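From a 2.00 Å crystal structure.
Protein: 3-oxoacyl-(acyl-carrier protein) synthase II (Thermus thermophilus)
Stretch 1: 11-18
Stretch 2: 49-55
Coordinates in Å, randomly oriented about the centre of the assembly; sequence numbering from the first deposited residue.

Stretch 1 (11-18) ALTPIGVG
Stretch 2, residues 49-55: AAEVDVD

Residues 11-18 fold into a tight hairpin, with strand 11-13 leading into a type I beta turn from T13 to G16 and strand 16-17 returning from it. Three backbone hydrogen bonds tie the two arms together: T13 N to G16 O (3.1 Å), G16 N to T13 O (3.2 Å) and G18 N to A11 O (2.7 Å). T13 (phi/psi -127/168) enters the turn, P14 (-64/-11) and I15 (-125/13) form its corners, and the ring of P14 favours the phi required at the first corner. G16 (167/135) and G18 (106/145) adopt angles at which a CB would jam against the preceding carbonyl O; G18 is the N-cap position of a helix. Residues 49-55 run extended; A49 lies in a strand that begins earlier in the chain, and E51 (-86/148), V52 (-98/143), D53 (-118/105) and V54 (-152/146) follow as loop. In register, P14 lies beside V52 (CA to CA 4.4 Å) and V17 beside V54 (CA to CA 7.1 Å).

T13, chi1 p (83°), points its CB away from the second stretch and serves its own turn. Its OG1 accepts from I15 N (3.2 Å) and donates to G16 O (3.1 Å). I15, chi1 p and chi2 t, also points away.

No direct hydrogen bond joins the stretches, which together bury 341 Å², so side-chain packing carries much of the contact. The P14 ring, puckered C-gamma exo, sets CB 3.5 Å from A50 CB and CD 4.0 Å from V52 CG2. V52 (chi1 t) also brings CG2 to 3.6 Å from T13 C, covering the start of the turn. L12, chi1 t and chi2 p, leaves its backbone sideways, but its end comes nearer: CD1 lies 4.1 Å from V52 CG1 and 4.0 Å from V54 CG2, bridging the two valines. V54 (chi1 p) and V17 (chi1 t) point toward the opposing stretches, with V17 CG2 4.2 Å from V54 CB.

Carbonyl oxygens meet carbon atoms of the hairpin: P14 CA approaches E51 O at 3.5 Å in a CA-H...O contact, with 133° at the hydrogen. P14 CG lies 3.2 Å from A50 O, and V17 CG2 lies 3.4 Å from D53 O.

Water 1 supplies a polar link, donating to T13 O (2.9 Å) and accepting from D53 N (2.9 Å). The carboxylates of E51 (chi1 m, chi2 t) and D53 (chi1 m) are hydrogen-bonded elsewhere in the structure.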

# COMPACT_ATOMS: atom_id res chain seq x y z
N ALA A 11 -19.90 -3.98 6.56
CA ALA A 11 -19.17 -4.75 7.55
C ALA A 11 -19.31 -6.26 7.38
O ALA A 11 -20.43 -6.78 7.32
CB ALA A 11 -19.63 -4.35 8.95
N LEU A 12 -18.18 -6.95 7.31
CA LEU A 12 -18.17 -8.41 7.20
C LEU A 12 -17.31 -8.84 8.39
O LEU A 12 -16.08 -8.83 8.30
CB LEU A 12 -17.53 -8.86 5.88
CG LEU A 12 -17.61 -10.35 5.57
CD1 LEU A 12 -19.07 -10.82 5.56
CD2 LEU A 12 -16.96 -10.63 4.23
N THR A 13 -17.95 -9.22 9.49
CA THR A 13 -17.21 -9.58 10.70
C THR A 13 -17.53 -10.92 11.34
O THR A 13 -18.51 -11.57 11.00
CB THR A 13 -17.41 -8.50 11.79
OG1 THR A 13 -18.64 -8.75 12.50
CG2 THR A 13 -17.48 -7.12 11.17
N PRO A 14 -16.67 -11.35 12.29
CA PRO A 14 -16.80 -12.61 13.03
C PRO A 14 -18.05 -12.68 13.93
O PRO A 14 -18.37 -13.75 14.45
CB PRO A 14 -15.51 -12.66 13.85
CG PRO A 14 -14.53 -12.02 12.94
CD PRO A 14 -15.31 -10.80 12.46
N ILE A 15 -18.74 -11.56 14.11
CA ILE A 15 -19.95 -11.57 14.94
C ILE A 15 -21.16 -11.03 14.21
O ILE A 15 -22.18 -10.74 14.82
CB ILE A 15 -19.76 -10.75 16.24
CG1 ILE A 15 -19.58 -9.27 15.90
CG2 ILE A 15 -18.56 -11.27 17.01
CD1 ILE A 15 -19.32 -8.41 17.15
N GLY A 16 -21.04 -10.89 12.89
CA GLY A 16 -22.16 -10.41 12.12
C GLY A 16 -21.86 -10.00 10.69
O GLY A 16 -20.86 -9.33 10.43
N VAL A 17 -22.72 -10.42 9.76
CA VAL A 17 -22.57 -10.06 8.36
C VAL A 17 -23.50 -8.87 8.16
O VAL A 17 -24.72 -8.97 8.34
CB VAL A 17 -23.01 -11.21 7.41
CG1 VAL A 17 -22.97 -10.74 5.96
CG2 VAL A 17 -22.11 -12.42 7.59
N GLY A 18 -22.92 -7.73 7.81
CA GLY A 18 -23.72 -6.54 7.61
C GLY A 18 -23.53 -5.59 8.77
O GLY A 18 -23.36 -6.00 9.93
N ALA A 49 -9.78 -18.81 16.70
CA ALA A 49 -9.77 -17.63 15.84
C ALA A 49 -11.18 -17.07 15.71
O ALA A 49 -12.16 -17.73 16.09
CB ALA A 49 -9.22 -18.00 14.45
N ALA A 50 -11.27 -15.85 15.18
CA ALA A 50 -12.56 -15.20 14.98
C ALA A 50 -12.92 -15.39 13.51
O ALA A 50 -12.56 -14.57 12.67
CB ALA A 50 -12.46 -13.71 15.33
N GLU A 51 -13.61 -16.48 13.22
CA GLU A 51 -13.99 -16.80 11.85
C GLU A 51 -15.30 -16.15 11.40
O GLU A 51 -16.21 -15.91 12.20
CB GLU A 51 -14.08 -18.32 11.67
CG GLU A 51 -12.82 -19.07 12.06
CD GLU A 51 -12.96 -20.58 11.90
OE1 GLU A 51 -14.09 -21.08 12.08
OE2 GLU A 51 -11.95 -21.26 11.62
N VAL A 52 -15.35 -15.86 10.11
CA VAL A 52 -16.52 -15.26 9.50
C VAL A 52 -17.33 -16.38 8.84
O VAL A 52 -16.76 -17.32 8.30
CB VAL A 52 -16.13 -14.23 8.41
CG1 VAL A 52 -17.32 -13.95 7.51
CG2 VAL A 52 -15.63 -12.93 9.05
N ASP A 53 -18.65 -16.26 8.91
CA ASP A 53 -19.54 -17.23 8.29
C ASP A 53 -20.35 -16.49 7.25
O ASP A 53 -21.25 -15.73 7.59
CB ASP A 53 -20.48 -17.85 9.33
CG ASP A 53 -19.77 -18.81 10.27
OD1 ASP A 53 -18.95 -19.61 9.79
OD2 ASP A 53 -20.05 -18.75 11.49
N VAL A 54 -20.02 -16.69 5.98
CA VAL A 54 -20.74 -16.02 4.91
C VAL A 54 -20.71 -16.86 3.64
O VAL A 54 -19.74 -17.57 3.37
CB VAL A 54 -20.12 -14.63 4.60
CG1 VAL A 54 -18.76 -14.80 3.96
CG2 VAL A 54 -21.04 -13.83 3.70
N ASP A 55 -21.79 -16.79 2.87
CA ASP A 55 -21.90 -17.52 1.62
C ASP A 55 -21.54 -16.58 0.47
O ASP A 55 -22.38 -15.81 0.00
CB ASP A 55 -23.33 -18.05 1.45
CG ASP A 55 -23.52 -18.82 0.16
OD1 ASP A 55 -22.52 -19.23 -0.46
OD2 ASP A 55 -24.70 -19.03 -0.23
O HOH W 1 -19.75 -14.16 10.63